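Local coordinates for sulfate adenylyltransferase (Allochromatium vinosum, PDB 4DNX), which catalyses the transfer of the adenylyl group of ATP to sulfate, giving adenosine 5'-phosphosulfate and diphosphate, at residues 292-297 against 309-314. Sequence-based numbering, arbitrary orientation.
Sequences FIIGRD and DAQTIF
Ile294, last residue of strand 291-294, packs on Ala310, Gln311 and Phe314 of the helix that follows it in a beta-alpha-beta unit of the Rossmann-like ATP-sulfurylase domain. The strand sits in a five-stranded parallel sheet; a 14-residue connection without helix or strand (295-308) leads to helix 309-316, and strand 326-329 completes the unit beside 291-294. The axes of 292-294 and 309-314 run at 129° between their N-to-C directions, 9.7 Å apart at their closest.

The two branches of Ile294 meet different side chains of the helix. CG2, anti to the backbone N, lies 3.7 Å from Gln311 CG and 4.1 Å from Ala310 CB. The other branch reaches farther along the helix, where Ile294 and Phe314 meet tip to tip: CD1 comes to 3.6 Å from Phe314 CE1, approaching the ring obliquely. The same ring has Ala310 O at its edge, in plane, and that carbonyl, buried here, has no hydrogen-bonding partner in the model. Ile327 of the neighbouring strand touches both Ile294 and Phe314, extending this apolar layer.

Gln311 slides past Ile294 in the opposite direction, its chain extended beyond CG (chi2 178°), which carries the amide to the strand's C-terminal end. There NE2 also donates to Ala330 O, just beyond strand 326-329, so one amide nitrogen ties the helix to the ends of two adjacent strands. Its bond to Ile294 O is 3.0 Å long and bent, 145° at the hydrogen, with NE2 standing above the carbonyl plane.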
loop_
_atom_site.group_PDB
_atom_site.type_symbol
_atom_site.label_atom_id
_atom_site.label_comp_id
_atom_site.label_asym_id
_atom_site.label_seq_id
_atom_site.Cartn_x
_atom_site.Cartn_y
_atom_site.Cartn_z
ATOM N N PHE A 292 14.745 -15.050 -9.857
ATOM C CA PHE A 292 13.526 -15.637 -9.359
ATOM C C PHE A 292 13.797 -17.079 -8.972
ATOM O O PHE A 292 14.375 -17.824 -9.764
ATOM C CB PHE A 292 12.436 -15.604 -10.458
ATOM C CG PHE A 292 11.154 -16.304 -10.068
ATOM C CD1 PHE A 292 10.565 -16.083 -8.836
ATOM C CD2 PHE A 292 10.510 -17.133 -10.987
ATOM C CE1 PHE A 292 9.344 -16.728 -8.470
ATOM C CE2 PHE A 292 9.325 -17.771 -10.650
ATOM C CZ PHE A 292 8.735 -17.571 -9.402
ATOM N N ILE A 293 13.421 -17.457 -7.754
ATOM C CA ILE A 293 13.697 -18.820 -7.254
ATOM C C ILE A 293 12.580 -19.764 -7.745
ATOM O O ILE A 293 11.380 -19.531 -7.480
ATOM C CB ILE A 293 13.690 -18.846 -5.726
ATOM C CG1 ILE A 293 14.887 -18.078 -5.175
ATOM C CG2 ILE A 293 13.726 -20.313 -5.158
ATOM C CD1 ILE A 293 14.853 -17.892 -3.648
ATOM N N ILE A 294 12.994 -20.852 -8.383
ATOM C CA ILE A 294 12.073 -21.925 -8.835
ATOM C C ILE A 294 12.662 -23.234 -8.311
ATOM O O ILE A 294 13.755 -23.616 -8.682
ATOM C CB ILE A 294 11.996 -21.975 -10.389
ATOM C CG1 ILE A 294 11.447 -20.641 -10.914
ATOM C CG2 ILE A 294 11.158 -23.242 -10.923
ATOM C CD1 ILE A 294 11.092 -20.615 -12.388
ATOM N N GLY A 295 11.917 -23.890 -7.440
ATOM C CA GLY A 295 12.292 -25.203 -6.893
ATOM C C GLY A 295 11.609 -26.382 -7.572
ATOM O O GLY A 295 11.124 -26.267 -8.696
ATOM N N ARG A 296 11.537 -27.515 -6.876
ATOM C CA ARG A 296 10.899 -28.733 -7.392
ATOM C C ARG A 296 9.393 -28.568 -7.454
ATOM O O ARG A 296 8.788 -28.009 -6.521
ATOM C CB ARG A 296 11.255 -29.871 -6.441
ATOM C CG ARG A 296 10.762 -31.238 -6.831
ATOM C CD ARG A 296 11.179 -32.253 -5.764
ATOM N NE ARG A 296 12.612 -32.519 -5.811
ATOM C CZ ARG A 296 13.169 -33.564 -6.419
ATOM N NH1 ARG A 296 12.423 -34.463 -7.045
ATOM N NH2 ARG A 296 14.480 -33.710 -6.402
ATOM N N ASP A 297 8.784 -29.031 -8.556
ATOM C CA ASP A 297 7.334 -29.008 -8.721
ATOM C C ASP A 297 6.712 -27.634 -8.615
ATOM O O ASP A 297 5.593 -27.467 -8.153
ATOM C CB ASP A 297 6.681 -30.019 -7.762
ATOM C CG ASP A 297 7.011 -31.471 -8.146
ATOM O OD1 ASP A 297 7.552 -32.238 -7.296
ATOM O OD2 ASP A 297 6.741 -31.850 -9.327
ATOM N N ASP A 309 10.607 -29.699 -14.600
ATOM C CA ASP A 309 10.084 -29.139 -15.848
ATOM C C ASP A 309 9.921 -27.616 -15.792
ATOM O O ASP A 309 10.122 -26.925 -16.800
ATOM C CB ASP A 309 8.759 -29.833 -16.243
ATOM C CG ASP A 309 8.950 -31.296 -16.698
ATOM O OD1 ASP A 309 10.096 -31.822 -16.760
ATOM O OD2 ASP A 309 7.931 -31.961 -17.017
ATOM N N ALA A 310 9.545 -27.084 -14.630
ATOM C CA ALA A 310 9.381 -25.637 -14.506
ATOM C C ALA A 310 10.720 -24.893 -14.528
ATOM O O ALA A 310 10.756 -23.675 -14.757
ATOM C CB ALA A 310 8.546 -25.279 -13.265
ATOM N N GLN A 311 11.816 -25.598 -14.281
ATOM C CA GLN A 311 13.124 -24.984 -14.507
ATOM C C GLN A 311 13.546 -25.100 -15.980
ATOM O O GLN A 311 13.992 -24.124 -16.581
ATOM C CB GLN A 311 14.178 -25.647 -13.614
ATOM C CG GLN A 311 13.847 -25.561 -12.118
ATOM C CD GLN A 311 14.908 -26.294 -11.248
ATOM O OE1 GLN A 311 15.771 -27.032 -11.748
ATOM N NE2 GLN A 311 14.837 -26.070 -9.947
ATOM N N THR A 312 13.402 -26.290 -16.561
ATOM C CA THR A 312 13.948 -26.548 -17.908
ATOM C C THR A 312 13.127 -25.902 -19.045
ATOM O O THR A 312 13.621 -25.771 -20.162
ATOM C CB THR A 312 14.166 -28.043 -18.186
ATOM O OG1 THR A 312 12.908 -28.734 -18.104
ATOM C CG2 THR A 312 15.176 -28.619 -17.173
ATOM N N ILE A 313 11.891 -25.499 -18.754
ATOM C CA ILE A 313 11.072 -24.850 -19.783
ATOM C C ILE A 313 11.812 -23.579 -20.267
ATOM O O ILE A 313 11.660 -23.151 -21.418
ATOM C CB ILE A 313 9.661 -24.489 -19.246
ATOM C CG1 ILE A 313 8.747 -24.034 -20.397
ATOM C CG2 ILE A 313 9.703 -23.444 -18.082
ATOM C CD1 ILE A 313 7.250 -24.054 -20.034
ATOM N N PHE A 314 12.649 -23.003 -19.397
ATOM C CA PHE A 314 13.377 -21.782 -19.762
ATOM C C PHE A 314 14.529 -22.034 -20.748
ATOM O O PHE A 314 14.970 -21.095 -21.411
ATOM C CB PHE A 314 13.884 -21.037 -18.496
ATOM C CG PHE A 314 12.781 -20.424 -17.698
ATOM C CD1 PHE A 314 12.175 -21.157 -16.690
ATOM C CD2 PHE A 314 12.305 -19.133 -17.966
ATOM C CE1 PHE A 314 11.139 -20.639 -15.950
ATOM C CE2 PHE A 314 11.245 -18.596 -17.208
ATOM C CZ PHE A 314 10.665 -19.345 -16.206
#